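Local coordinates for protein tudor (Drosophila melanogaster, PDB 4Q5W), which recognises symmetrically dimethylated arginine in the Piwi protein Aubergine, is required for primordial germ cell formation, and is represented here by its extended-Tudor 9 domain, at residues V11-I17 against T125-F129; M28-C32 against I82-N86; M52-Q56 against V90-L96; M112-F118 against I166-Q171. All coordinates share one frame; numbering follows the deposited sequence. Where two conformers were deposited one is given.

Interaction 1: residues V11-I17 against T125-F129; sequences VENTSRI and TLTTF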
loop_
_atom_site.group_PDB
_atom_site.type_symbol
_atom_site.label_atom_id
_atom_site.label_comp_id
_atom_site.label_asym_id
_atom_site.label_seq_id
_atom_site.Cartn_x
_atom_site.Cartn_y
_atom_site.Cartn_z
ATOM N N VAL A 11 -1.033 -0.382 4.251
ATOM C CA VAL A 11 -2.277 -0.656 4.953
ATOM C C VAL A 11 -2.982 0.639 5.311
ATOM O O VAL A 11 -2.457 1.432 6.085
ATOM C CB VAL A 11 -2.022 -1.450 6.237
ATOM C CG1 VAL A 11 -3.330 -1.597 7.034
ATOM C CG2 VAL A 11 -1.442 -2.796 5.889
ATOM N N GLU A 12 -4.162 0.867 4.741
ATOM C CA GLU A 12 -4.961 2.028 5.124
ATOM C C GLU A 12 -5.791 1.676 6.356
ATOM O O GLU A 12 -5.863 2.437 7.321
ATOM C CB GLU A 12 -5.877 2.449 3.976
ATOM C CG GLU A 12 -6.611 3.760 4.230
ATOM C CD GLU A 12 -5.673 4.957 4.251
ATOM O OE1 GLU A 12 -4.621 4.917 3.577
ATOM O OE2 GLU A 12 -5.985 5.936 4.951
ATOM N N ASN A 13 -6.421 0.507 6.295
ATOM C CA ASN A 13 -7.073 -0.114 7.443
ATOM C C ASN A 13 -7.260 -1.580 7.082
ATOM O O ASN A 13 -6.819 -2.007 6.016
ATOM C CB ASN A 13 -8.415 0.557 7.754
ATOM C CG ASN A 13 -9.342 0.605 6.548
ATOM O OD1 ASN A 13 -9.817 -0.426 6.064
ATOM N ND2 ASN A 13 -9.624 1.810 6.073
ATOM N N THR A 14 -7.890 -2.367 7.946
ATOM C CA THR A 14 -7.947 -3.805 7.670
ATOM C C THR A 14 -8.829 -4.136 6.466
ATOM O O THR A 14 -8.738 -5.232 5.905
ATOM C CB THR A 14 -8.357 -4.645 8.908
ATOM O OG1 THR A 14 -9.680 -4.287 9.322
ATOM C CG2 THR A 14 -7.383 -4.412 10.052
ATOM N N SER A 15 -9.660 -3.179 6.059
ATOM C CA SER A 15 -10.558 -3.380 4.925
ATOM C C SER A 15 -10.052 -2.723 3.644
ATOM O O SER A 15 -10.744 -2.738 2.621
ATOM C CB SER A 15 -11.965 -2.881 5.249
ATOM O OG SER A 15 -12.553 -3.703 6.243
ATOM N N ARG A 16 -8.845 -2.163 3.705
ATOM C CA ARG A 16 -8.258 -1.498 2.550
ATOM C C ARG A 16 -6.749 -1.689 2.570
ATOM O O ARG A 16 -6.007 -0.883 3.136
ATOM C CB ARG A 16 -8.640 -0.009 2.530
ATOM C CG ARG A 16 -8.206 0.732 1.268
ATOM C CD ARG A 16 -8.801 2.129 1.227
ATOM N NE ARG A 16 -8.215 2.955 0.179
ATOM C CZ ARG A 16 -8.746 3.119 -1.027
ATOM N NH1 ARG A 16 -8.148 3.893 -1.921
ATOM N NH2 ARG A 16 -9.874 2.500 -1.343
ATOM N N ILE A 17 -6.308 -2.780 1.952
ATOM C CA ILE A 17 -4.913 -3.176 1.989
ATOM C C ILE A 17 -4.392 -3.257 0.562
ATOM O O ILE A 17 -4.990 -3.932 -0.269
ATOM C CB ILE A 17 -4.773 -4.565 2.653
ATOM C CG1 ILE A 17 -5.335 -4.539 4.076
ATOM C CG2 ILE A 17 -3.311 -5.030 2.686
ATOM C CD1 ILE A 17 -5.368 -5.918 4.710
ATOM N N THR A 125 -5.284 -2.069 16.605
ATOM C CA THR A 125 -5.334 -3.075 15.565
ATOM C C THR A 125 -4.278 -2.782 14.513
ATOM O O THR A 125 -3.569 -3.683 14.079
ATOM C CB THR A 125 -6.721 -3.147 14.903
ATOM O OG1 THR A 125 -7.676 -3.616 15.865
ATOM C CG2 THR A 125 -6.709 -4.096 13.687
ATOM N N LEU A 126 -4.163 -1.524 14.108
ATOM C CA LEU A 126 -3.229 -1.205 13.029
ATOM C C LEU A 126 -1.760 -1.324 13.435
ATOM O O LEU A 126 -0.927 -1.775 12.641
ATOM C CB LEU A 126 -3.546 0.152 12.409
ATOM C CG LEU A 126 -4.860 0.105 11.628
ATOM C CD1 LEU A 126 -5.002 1.336 10.737
ATOM C CD2 LEU A 126 -5.002 -1.194 10.811
ATOM N N THR A 127 -1.430 -0.947 14.664
ATOM C CA THR A 127 -0.054 -1.084 15.136
ATOM C C THR A 127 0.315 -2.561 15.327
ATOM O O THR A 127 1.446 -2.974 15.030
ATOM C CB THR A 127 0.223 -0.251 16.422
ATOM O OG1 THR A 127 1.614 -0.319 16.755
ATOM C CG2 THR A 127 -0.604 -0.743 17.603
ATOM N N THR A 128 -0.642 -3.352 15.811
ATOM C CA THR A 128 -0.422 -4.786 15.960
ATOM C C THR A 128 -0.257 -5.434 14.586
ATOM O O THR A 128 0.602 -6.288 14.404
ATOM C CB THR A 128 -1.560 -5.448 16.752
ATOM O OG1 THR A 128 -1.715 -4.750 17.995
ATOM C CG2 THR A 128 -1.250 -6.935 17.044
ATOM N N PHE A 129 -1.064 -5.004 13.619
ATOM C CA PHE A 129 -1.011 -5.545 12.264
ATOM C C PHE A 129 0.356 -5.209 11.645
ATOM O O PHE A 129 0.984 -6.055 11.003
ATOM C CB PHE A 129 -2.156 -4.930 11.443
ATOM C CG PHE A 129 -2.403 -5.583 10.100
ATOM C CD1 PHE A 129 -1.867 -6.832 9.771
ATOM C CD2 PHE A 129 -3.204 -4.937 9.167
ATOM C CE1 PHE A 129 -2.120 -7.410 8.531
ATOM C CE2 PHE A 129 -3.460 -5.507 7.923
ATOM C CZ PHE A 129 -2.916 -6.739 7.603
#
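Phe129 projects from helix 122-134 into the bend between strands 5-11 and 16-21, and every touch across the contact is van der Waals packing. Ile17 meets the ring at its edge, while Val11 and Thr14 approach obliquely from opposite sides of its plane. The methyl CD1 of Ile17 lies in plane, 3.8 Å from Phe129 CE2. Val11 CG2 is 3.9 Å from the same CE2. Val11 carries CG1 anti to the backbone N (chi1 174°), which brings both methyls to the ring. Leu126 supplies the second apolar group. Its CD1 rests 3.7 Å from the carbonyl O of Glu12, and its CD2 meets Thr14 CG2 at 4.1 Å. Replacing Leu126 by an alanine would probably open a gap beside Glu12 and Asn13 and leave the methyl of Thr14 with less to pack on.

The two threonines meet by their methyls, Thr14 CG2 to Thr125 CG2 at 3.7 Å, while Thr125 OG1 is hydrogen-bonded to Asn121 O, just before the helix begins. Threonine suits both places, having a methyl for the neighbour and a hydroxyl beside it.

Polar bonding serves the corner itself. Asn13 OD1 accepts from Ser15 N at 2.8 Å, on an in-plane lone pair, making an Asx turn.

A helix inserted between the third and fourth strands and packed on a five-stranded sheet is the plan of an OB fold, here the staphylococcal-nuclease-like part of the extended Tudor domain. With no hydrogen bond between helix and corner, their fit rests on complementary apolar shape.

Interaction 2: residues M28-C32 against I82-N86; sequences MDIIC and IDYGN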
loop_
_atom_site.group_PDB
_atom_site.type_symbol
_atom_site.label_atom_id
_atom_site.label_comp_id
_atom_site.label_asym_id
_atom_site.label_seq_id
_atom_site.Cartn_x
_atom_site.Cartn_y
_atom_site.Cartn_z
ATOM N N MET A 28 7.032 -4.587 -11.757
ATOM C CA MET A 28 7.366 -3.568 -10.763
ATOM C C MET A 28 8.865 -3.237 -10.831
ATOM O O MET A 28 9.265 -2.074 -10.760
ATOM C CB MET A 28 6.986 -4.039 -9.350
ATOM C CG MET A 28 7.070 -2.963 -8.275
ATOM S SD MET A 28 5.828 -1.669 -8.472
ATOM C CE MET A 28 6.806 -0.301 -9.115
ATOM N N ASP A 29 9.692 -4.265 -10.964
ATOM C CA ASP A 29 11.133 -4.060 -11.051
ATOM C C ASP A 29 11.508 -3.205 -12.254
ATOM O O ASP A 29 12.373 -2.342 -12.144
ATOM C CB ASP A 29 11.883 -5.386 -11.119
ATOM C CG ASP A 29 11.918 -6.110 -9.786
ATOM O OD1 ASP A 29 11.442 -5.546 -8.777
ATOM O OD2 ASP A 29 12.431 -7.244 -9.753
ATOM N N ILE A 30 10.866 -3.454 -13.396
ATOM C CA ILE A 30 11.153 -2.694 -14.616
ATOM C C ILE A 30 10.721 -1.239 -14.473
ATOM O O ILE A 30 11.413 -0.330 -14.934
ATOM C CB ILE A 30 10.474 -3.332 -15.855
ATOM C CG1 ILE A 30 11.138 -4.672 -16.190
ATOM C CG2 ILE A 30 10.571 -2.424 -17.049
ATOM C CD1 ILE A 30 10.285 -5.587 -17.053
ATOM N N ILE A 31 9.578 -1.012 -13.829
ATOM C CA ILE A 31 9.105 0.355 -13.599
ATOM C C ILE A 31 10.118 1.129 -12.764
ATOM O O ILE A 31 10.527 2.232 -13.138
ATOM C CB ILE A 31 7.709 0.383 -12.935
ATOM C CG1 ILE A 31 6.664 -0.234 -13.869
ATOM C CG2 ILE A 31 7.321 1.803 -12.537
ATOM C CD1 ILE A 31 5.272 -0.385 -13.238
ATOM N N CYS A 32 10.541 0.526 -11.653
ATOM C CA CYS A 32 11.535 1.132 -10.765
ATOM C C CYS A 32 12.854 1.398 -11.474
ATOM O O CYS A 32 13.442 2.465 -11.328
ATOM C CB CYS A 32 11.802 0.233 -9.556
ATOM S SG CYS A 32 10.433 0.102 -8.391
ATOM N N ILE A 82 1.211 5.375 -6.634
ATOM C CA ILE A 82 0.157 4.498 -7.140
ATOM C C ILE A 82 0.509 3.019 -7.195
ATOM O O ILE A 82 -0.374 2.166 -7.082
ATOM C CB ILE A 82 -0.361 4.943 -8.517
ATOM C CG1 ILE A 82 0.760 4.899 -9.564
ATOM C CG2 ILE A 82 -0.979 6.328 -8.415
ATOM C CD1 ILE A 82 0.245 4.975 -10.991
ATOM N N ASP A 83 1.788 2.708 -7.364
ATOM C CA ASP A 83 2.188 1.317 -7.462
ATOM C C ASP A 83 2.244 0.651 -6.100
ATOM O O ASP A 83 2.303 -0.572 -6.023
ATOM C CB ASP A 83 3.515 1.178 -8.217
ATOM C CG ASP A 83 3.368 1.517 -9.693
ATOM O OD1 ASP A 83 2.320 1.149 -10.275
ATOM O OD2 ASP A 83 4.283 2.152 -10.261
ATOM N N TYR A 84 2.183 1.451 -5.036
ATOM C CA TYR A 84 2.375 0.938 -3.672
ATOM C C TYR A 84 1.209 1.229 -2.736
ATOM O O TYR A 84 0.830 0.379 -1.908
ATOM C CB TYR A 84 3.678 1.477 -3.070
ATOM C CG TYR A 84 4.900 1.016 -3.824
ATOM C CD1 TYR A 84 5.314 1.662 -4.989
ATOM C CD2 TYR A 84 5.619 -0.089 -3.402
ATOM C CE1 TYR A 84 6.424 1.226 -5.686
ATOM C CE2 TYR A 84 6.722 -0.522 -4.095
ATOM C CZ TYR A 84 7.120 0.146 -5.240
ATOM O OH TYR A 84 8.229 -0.292 -5.930
ATOM N N GLY A 85 0.655 2.431 -2.839
ATOM C CA GLY A 85 -0.519 2.781 -2.055
ATOM C C GLY A 85 -0.320 3.824 -0.969
ATOM O O GLY A 85 -1.280 4.481 -0.569
ATOM N N ASN A 86 0.907 3.974 -0.482
ATOM C CA ASN A 86 1.194 4.964 0.548
ATOM C C ASN A 86 1.159 6.377 -0.009
ATOM O O ASN A 86 1.237 6.573 -1.224
ATOM C CB ASN A 86 2.526 4.688 1.261
ATOM C CG ASN A 86 3.707 4.662 0.316
ATOM O OD1 ASN A 86 3.709 3.920 -0.663
ATOM N ND2 ASN A 86 4.715 5.484 0.599
#
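Met28 of helix 25-37 lays its thioether against Asp83 and Tyr84 of the loop that follows strand 77-81, and this is the tight part of the contact. Its sulfur SD lies 3.7 Å from Asp83 CB and 4.5 Å from the centroid of the Tyr84 ring, 37° off the ring normal, an oblique Met-aromatic contact. The chain leaves with CG anti to the backbone N (chi1 -170°) and then bends at its next two torsions, which folds the methyl CE back to within 3.8 Å of Tyr84 CE1. A flexible, polarisable methionine can follow this uneven surface where a branched residue would be less adaptable. Ile31, one turn further on, brings CG2 to 3.8 Å from Asp83 OD2. That buried carboxylate is not left to apolar neighbours: OD1 forms a salt bridge with Arg65 and accepts from the backbone N of Val106.

The loop spells Asp-Tyr-Gly-Asn, a sequence of Tudor domains whose tyrosine and asparagine positions, in related extended Tudor domains, help form the pocket for dimethylarginine; a similar part here is an inference. Helix 25-37 links the nuclease-like and Tudor parts, so Met28 and Ile31 set this linker on the Tudor core.

Toward solvent the fit slackens. Tyr84 and Cys32 are both partly exposed, and the tyrosine ring also meets Tyr64. Cys32 SG comes 3.3 Å from Tyr84 OH, but the cysteine has two conformers, which makes this approach doubtful.

Interaction 3: residues M52-Q56 against V90-L96; sequences MCVVQ and VDKLYEL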
loop_
_atom_site.group_PDB
_atom_site.type_symbol
_atom_site.label_atom_id
_atom_site.label_comp_id
_atom_site.label_asym_id
_atom_site.label_seq_id
_atom_site.Cartn_x
_atom_site.Cartn_y
_atom_site.Cartn_z
ATOM N N MET A 52 -1.577 12.544 -13.174
ATOM C CA MET A 52 -0.563 11.512 -13.057
ATOM C C MET A 52 0.801 12.131 -13.313
ATOM O O MET A 52 0.951 12.966 -14.200
ATOM C CB MET A 52 -0.817 10.397 -14.071
ATOM C CG MET A 52 -2.256 9.922 -14.111
ATOM S SD MET A 52 -2.803 9.287 -12.524
ATOM C CE MET A 52 -1.519 8.133 -12.173
ATOM N N CYS A 53 1.790 11.719 -12.527
ATOM C CA CYS A 53 3.126 12.293 -12.603
ATOM C C CYS A 53 4.125 11.362 -11.911
ATOM O O CYS A 53 3.812 10.206 -11.644
ATOM C CB CYS A 53 3.144 13.675 -11.956
ATOM S SG CYS A 53 2.468 13.722 -10.281
ATOM N N VAL A 54 5.330 11.860 -11.652
ATOM C CA VAL A 54 6.350 11.099 -10.933
ATOM C C VAL A 54 6.899 11.966 -9.810
ATOM O O VAL A 54 7.059 13.174 -9.990
ATOM C CB VAL A 54 7.517 10.689 -11.868
ATOM C CG1 VAL A 54 8.660 10.059 -11.077
ATOM C CG2 VAL A 54 7.027 9.709 -12.924
ATOM N N VAL A 55 7.173 11.378 -8.648
ATOM C CA VAL A 55 7.805 12.142 -7.576
ATOM C C VAL A 55 9.008 11.409 -7.008
ATOM O O VAL A 55 9.137 10.195 -7.179
ATOM C CB VAL A 55 6.821 12.439 -6.422
ATOM C CG1 VAL A 55 5.595 13.182 -6.938
ATOM C CG2 VAL A 55 6.410 11.142 -5.721
ATOM N N GLN A 56 9.892 12.145 -6.337
ATOM C CA GLN A 56 10.937 11.521 -5.531
ATOM C C GLN A 56 10.398 11.308 -4.122
ATOM O O GLN A 56 9.837 12.225 -3.532
ATOM C CB GLN A 56 12.197 12.391 -5.485
ATOM C CG GLN A 56 13.387 11.741 -4.770
ATOM C CD GLN A 56 14.685 12.501 -4.980
ATOM O OE1 GLN A 56 14.678 13.714 -5.188
ATOM N NE2 GLN A 56 15.806 11.789 -4.939
ATOM N N VAL A 90 5.190 16.235 -1.305
ATOM C CA VAL A 90 6.360 16.642 -2.065
ATOM C C VAL A 90 6.219 18.098 -2.499
ATOM O O VAL A 90 5.123 18.671 -2.453
ATOM C CB VAL A 90 6.545 15.760 -3.310
ATOM C CG1 VAL A 90 6.598 14.283 -2.916
ATOM C CG2 VAL A 90 5.409 15.996 -4.283
ATOM N N ASP A 91 7.325 18.703 -2.912
ATOM C CA ASP A 91 7.275 20.073 -3.396
ATOM C C ASP A 91 7.752 20.182 -4.838
ATOM O O ASP A 91 7.896 21.281 -5.367
ATOM C CB ASP A 91 8.061 21.023 -2.481
ATOM C CG ASP A 91 9.545 20.723 -2.451
ATOM O OD1 ASP A 91 9.965 19.699 -3.028
ATOM O OD2 ASP A 91 10.296 21.519 -1.842
ATOM N N LYS A 92 7.981 19.036 -5.464
ATOM C CA LYS A 92 8.429 18.988 -6.851
ATOM C C LYS A 92 7.820 17.797 -7.581
ATOM O O LYS A 92 7.781 16.686 -7.059
ATOM C CB LYS A 92 9.952 18.915 -6.919
ATOM C CG LYS A 92 10.506 18.963 -8.329
ATOM C CD LYS A 92 12.022 18.921 -8.312
ATOM C CE LYS A 92 12.602 19.082 -9.705
ATOM N NZ LYS A 92 14.084 18.997 -9.690
ATOM N N LEU A 93 7.356 18.038 -8.801
ATOM C CA LEU A 93 6.717 17.005 -9.603
ATOM C C LEU A 93 7.477 16.833 -10.905
ATOM O O LEU A 93 8.010 17.807 -11.450
ATOM C CB LEU A 93 5.281 17.409 -9.931
ATOM C CG LEU A 93 4.350 17.661 -8.744
ATOM C CD1 LEU A 93 2.989 18.100 -9.238
ATOM C CD2 LEU A 93 4.237 16.420 -7.855
ATOM N N TYR A 94 7.513 15.602 -11.400
ATOM C CA TYR A 94 8.120 15.317 -12.694
ATOM C C TYR A 94 7.054 14.755 -13.628
ATOM O O TYR A 94 6.048 14.198 -13.170
ATOM C CB TYR A 94 9.267 14.307 -12.555
ATOM C CG TYR A 94 10.379 14.744 -11.637
ATOM C CD1 TYR A 94 10.303 14.512 -10.266
ATOM C CD2 TYR A 94 11.513 15.376 -12.138
ATOM C CE1 TYR A 94 11.319 14.902 -9.423
ATOM C CE2 TYR A 94 12.536 15.772 -11.301
ATOM C CZ TYR A 94 12.429 15.533 -9.944
ATOM O OH TYR A 94 13.437 15.926 -9.109
ATOM N N GLU A 95 7.271 14.908 -14.931
ATOM C CA GLU A 95 6.370 14.340 -15.929
ATOM C C GLU A 95 6.469 12.820 -15.914
ATOM O O GLU A 95 7.544 12.265 -15.732
ATOM C CB GLU A 95 6.716 14.848 -17.332
ATOM C CG GLU A 95 6.869 16.352 -17.463
ATOM C CD GLU A 95 5.556 17.114 -17.348
ATOM O OE1 GLU A 95 4.490 16.480 -17.213
ATOM O OE2 GLU A 95 5.592 18.362 -17.396
ATOM N N LEU A 96 5.343 12.153 -16.116
ATOM C CA LEU A 96 5.343 10.703 -16.289
ATOM C C LEU A 96 5.765 10.359 -17.715
ATOM O O LEU A 96 5.111 10.779 -18.674
ATOM C CB LEU A 96 3.953 10.143 -16.017
ATOM C CG LEU A 96 3.825 8.624 -16.180
ATOM C CD1 LEU A 96 4.561 7.931 -15.046
ATOM C CD2 LEU A 96 2.365 8.229 -16.223
HETATM O O HOH W 1 2.791 13.654 -16.308
HETATM O O HOH W 2 9.622 14.895 -5.940
HETATM O O HOH W 3 12.938 15.594 -6.277
#
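Leu93 and Val55 lie side by side and make the closest apolar fit of the contact: Leu93 CD2 sits 3.6 Å from Val55 CG1 and 4.0 Å from Cys53 SG, filling the hollow between these two alternate residues of the strand. Val90 closes the same side, its CG2 3.9 Å from Val55 CG1. Compact, beta-branched valines suit this extended backbone.

The backbones are joined by a single antiparallel bridge, in which Val54 and Tyr94 are a hydrogen-bonded pair: Val54 N to Tyr94 O at 2.9 Å and Tyr94 N to Val54 O at 2.8 Å. The stretch after strand 87-90 thereby returns to strand 52-56, at the other border of the four-stranded sheet, and closes the curled sheet into the barrel of the SH3-like Tudor core.

On the face of Val54, Leu96 and Tyr94 are the bumps. Leu96 crosses it at about a right angle, with CD1 3.7 Å from Val54 CG2. The Tyr94 ring turns its edge to Val54 O and meets Phe63 edge-to-face. Where the chains diverge, water fills in, one molecule joining Gln56 N to Lys92 O and another Gln56 OE1 to Tyr94 OH, while Gln56 NE2 donates to Leu61 O.

Interaction 4: residues M112-F118 against I166-Q171; sequences MEPSAIF and IYEHLQ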
loop_
_atom_site.group_PDB
_atom_site.type_symbol
_atom_site.label_atom_id
_atom_site.label_comp_id
_atom_site.label_asym_id
_atom_site.label_seq_id
_atom_site.Cartn_x
_atom_site.Cartn_y
_atom_site.Cartn_z
ATOM N N MET A 112 -9.577 -7.504 4.319
ATOM C CA MET A 112 -9.764 -8.658 5.184
ATOM C C MET A 112 -11.240 -8.737 5.533
ATOM O O MET A 112 -12.006 -7.799 5.281
ATOM C CB MET A 112 -8.926 -8.540 6.464
ATOM C CG MET A 112 -7.465 -8.224 6.206
ATOM S SD MET A 112 -6.509 -8.049 7.725
ATOM C CE MET A 112 -6.503 -9.763 8.177
ATOM N N GLU A 113 -11.640 -9.871 6.089
ATOM C CA GLU A 113 -12.966 -10.038 6.647
ATOM C C GLU A 113 -13.192 -8.975 7.733
ATOM O O GLU A 113 -12.228 -8.466 8.309
ATOM C CB GLU A 113 -13.095 -11.452 7.204
ATOM C CG GLU A 113 -13.013 -12.521 6.109
ATOM C CD GLU A 113 -12.672 -13.888 6.657
ATOM O OE1 GLU A 113 -11.474 -14.126 6.946
ATOM O OE2 GLU A 113 -13.598 -14.712 6.794
ATOM N N PRO A 114 -14.460 -8.596 7.970
ATOM C CA PRO A 114 -14.779 -7.565 8.961
ATOM C C PRO A 114 -14.747 -8.093 10.385
ATOM O O PRO A 114 -15.021 -9.272 10.619
ATOM C CB PRO A 114 -16.218 -7.177 8.602
ATOM C CG PRO A 114 -16.787 -8.392 8.013
ATOM C CD PRO A 114 -15.658 -9.012 7.222
ATOM N N SER A 115 -14.419 -7.226 11.334
ATOM C CA SER A 115 -14.494 -7.592 12.744
ATOM C C SER A 115 -14.696 -6.357 13.604
ATOM O O SER A 115 -13.969 -5.371 13.464
ATOM C CB SER A 115 -13.223 -8.317 13.188
ATOM O OG SER A 115 -13.233 -8.522 14.592
ATOM N N ALA A 116 -15.681 -6.404 14.497
ATOM C CA ALA A 116 -15.910 -5.284 15.404
ATOM C C ALA A 116 -14.690 -5.003 16.289
ATOM O O ALA A 116 -14.509 -3.884 16.769
ATOM C CB ALA A 116 -17.154 -5.526 16.258
ATOM N N ILE A 117 -13.854 -6.014 16.498
ATOM C CA ILE A 117 -12.625 -5.824 17.249
ATOM C C ILE A 117 -11.744 -4.816 16.522
ATOM O O ILE A 117 -11.152 -3.932 17.139
ATOM C CB ILE A 117 -11.866 -7.158 17.448
ATOM C CG1 ILE A 117 -12.726 -8.124 18.275
ATOM C CG2 ILE A 117 -10.532 -6.908 18.138
ATOM C CD1 ILE A 117 -12.158 -9.540 18.367
ATOM N N PHE A 118 -11.689 -4.933 15.200
ATOM C CA PHE A 118 -10.868 -4.031 14.412
ATOM C C PHE A 118 -11.445 -2.622 14.424
ATOM O O PHE A 118 -10.695 -1.645 14.438
ATOM C CB PHE A 118 -10.769 -4.491 12.960
ATOM C CG PHE A 118 -10.190 -5.866 12.779
ATOM C CD1 PHE A 118 -9.377 -6.437 13.743
ATOM C CD2 PHE A 118 -10.457 -6.583 11.625
ATOM C CE1 PHE A 118 -8.836 -7.709 13.555
ATOM C CE2 PHE A 118 -9.925 -7.842 11.433
ATOM C CZ PHE A 118 -9.114 -8.408 12.404
ATOM N N ILE A 166 -3.855 -14.511 9.578
ATOM C CA ILE A 166 -3.811 -13.132 10.050
ATOM C C ILE A 166 -5.122 -12.618 10.634
ATOM O O ILE A 166 -5.113 -11.924 11.641
ATOM C CB ILE A 166 -3.264 -12.201 8.969
ATOM C CG1 ILE A 166 -1.823 -12.595 8.657
ATOM C CG2 ILE A 166 -3.296 -10.749 9.434
ATOM C CD1 ILE A 166 -1.265 -11.944 7.411
ATOM N N TYR A 167 -6.248 -12.965 10.021
ATOM C CA TYR A 167 -7.537 -12.475 10.509
ATOM C C TYR A 167 -7.774 -12.941 11.945
ATOM O O TYR A 167 -8.048 -12.136 12.847
ATOM C CB TYR A 167 -8.671 -12.923 9.574
ATOM C CG TYR A 167 -10.070 -12.597 10.067
ATOM C CD1 TYR A 167 -10.501 -11.282 10.170
ATOM C CD2 TYR A 167 -10.968 -13.607 10.406
ATOM C CE1 TYR A 167 -11.781 -10.977 10.612
ATOM C CE2 TYR A 167 -12.255 -13.306 10.847
ATOM C CZ TYR A 167 -12.650 -11.983 10.947
ATOM O OH TYR A 167 -13.920 -11.669 11.374
ATOM N N GLU A 168 -7.641 -14.241 12.162
ATOM C CA GLU A 168 -7.839 -14.805 13.478
ATOM C C GLU A 168 -6.740 -14.408 14.461
ATOM O O GLU A 168 -7.029 -14.106 15.611
ATOM C CB GLU A 168 -7.984 -16.324 13.393
ATOM C CG GLU A 168 -9.248 -16.764 12.656
ATOM C CD GLU A 168 -9.096 -16.817 11.144
ATOM O OE1 GLU A 168 -8.001 -16.499 10.636
ATOM O OE2 GLU A 168 -10.081 -17.191 10.461
ATOM N N HIS A 169 -5.485 -14.412 14.013
ATOM C CA HIS A 169 -4.381 -14.077 14.904
ATOM C C HIS A 169 -4.412 -12.623 15.355
ATOM O O HIS A 169 -4.117 -12.305 16.513
ATOM C CB HIS A 169 -3.040 -14.350 14.232
ATOM C CG HIS A 169 -1.906 -14.445 15.195
ATOM N ND1 HIS A 169 -1.703 -15.551 15.991
ATOM C CD2 HIS A 169 -0.941 -13.555 15.531
ATOM C CE1 HIS A 169 -0.643 -15.350 16.755
ATOM N NE2 HIS A 169 -0.157 -14.152 16.488
ATOM N N LEU A 170 -4.773 -11.736 14.437
ATOM C CA LEU A 170 -4.811 -10.309 14.760
ATOM C C LEU A 170 -5.888 -10.029 15.800
ATOM O O LEU A 170 -5.672 -9.257 16.737
ATOM C CB LEU A 170 -5.060 -9.479 13.507
ATOM C CG LEU A 170 -4.961 -7.967 13.683
ATOM C CD1 LEU A 170 -3.592 -7.550 14.230
ATOM C CD2 LEU A 170 -5.232 -7.280 12.357
ATOM N N GLN A 171 -7.041 -10.670 15.648
ATOM C CA GLN A 171 -8.095 -10.537 16.651
ATOM C C GLN A 171 -7.620 -11.015 18.013
ATOM O O GLN A 171 -7.867 -10.364 19.035
ATOM C CB GLN A 171 -9.324 -11.337 16.253
ATOM C CG GLN A 171 -10.115 -10.738 15.108
ATOM C CD GLN A 171 -11.264 -11.626 14.698
ATOM O OE1 GLN A 171 -12.413 -11.383 15.072
ATOM N NE2 GLN A 171 -10.964 -12.661 13.924
HETATM O O HOH W 4 -10.731 -16.330 7.774
HETATM O O HOH W 5 -14.744 -10.687 15.301
#
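Tyr167 of helix 166-182 lies between Glu113 and its own helix neighbour Gln171, and its hydroxyl donates to Pro114 O at 2.7 Å, with the donor tilted 35° from the carbonyl plane. Glu113 CB packs over one face of the ring, a CH-pi contact 3.8 Å from the centroid. Over the centre of the opposite face lies Gln171 NE2, 3.3 Å above the plane. Phe118 approaches from the rim: its CE2 is 3.7 Å from Tyr167 CD1, with the ring planes at 82° and neither ring over the face of the other. A phenylalanine in place of Tyr167 could keep the ring packing but would probably leave Pro114 O without its donor and the segment before helix 116-120 less firmly fixed.

Around this centre Met112 CE touches Ile166 CG2 at 3.6 Å, its chain bending at the last torsion to get there. Phe118 CE1 also packs on Leu170 CD2 and Gln171 CG, so aliphatic carbons pack at the CE1 corner of the ring. The C-terminal helix is thus held against the end of strand 108-112 and the short helix after it, on the nuclease-like part of the extended Tudor domain; Phe129 of helix 122-134 touches both Met112 and Ile166.

Further out are the bonds that set these groups. Gln171 NE2 donates to Tyr167 O at 3.2 Å, which keeps the amide above the ring. Ser115 is the N-cap of helix 116-120: with OG anti to the backbone N (chi1 173°), it accepts from Ile117 N at 3.2 Å.

How the interactions relate
The contacts fall into two groups on opposite sides of the chain's centre. Interactions 1 and 4, with centres 10 Å apart, share the nuclease-like part: Thr14 O and Met112 N, at 2.9 Å, probably form a hydrogen bond, and Ile17 CD1 packs on Met112 CG at 3.5 Å. Interactions 2 and 3 belong to the Tudor side, their centres 14 Å apart, and meet where Ile82 CD1 touches Met52 CE at 3.8 Å. The extremes, interactions 3 and 4, lie 36 Å apart between centres. Interaction 2 contains the Asp-Tyr-Gly-Asn loop, whose counterparts in related domains help bind dimethylarginine. Both Tudor contacts are nested within the chain loop closed by interaction 1.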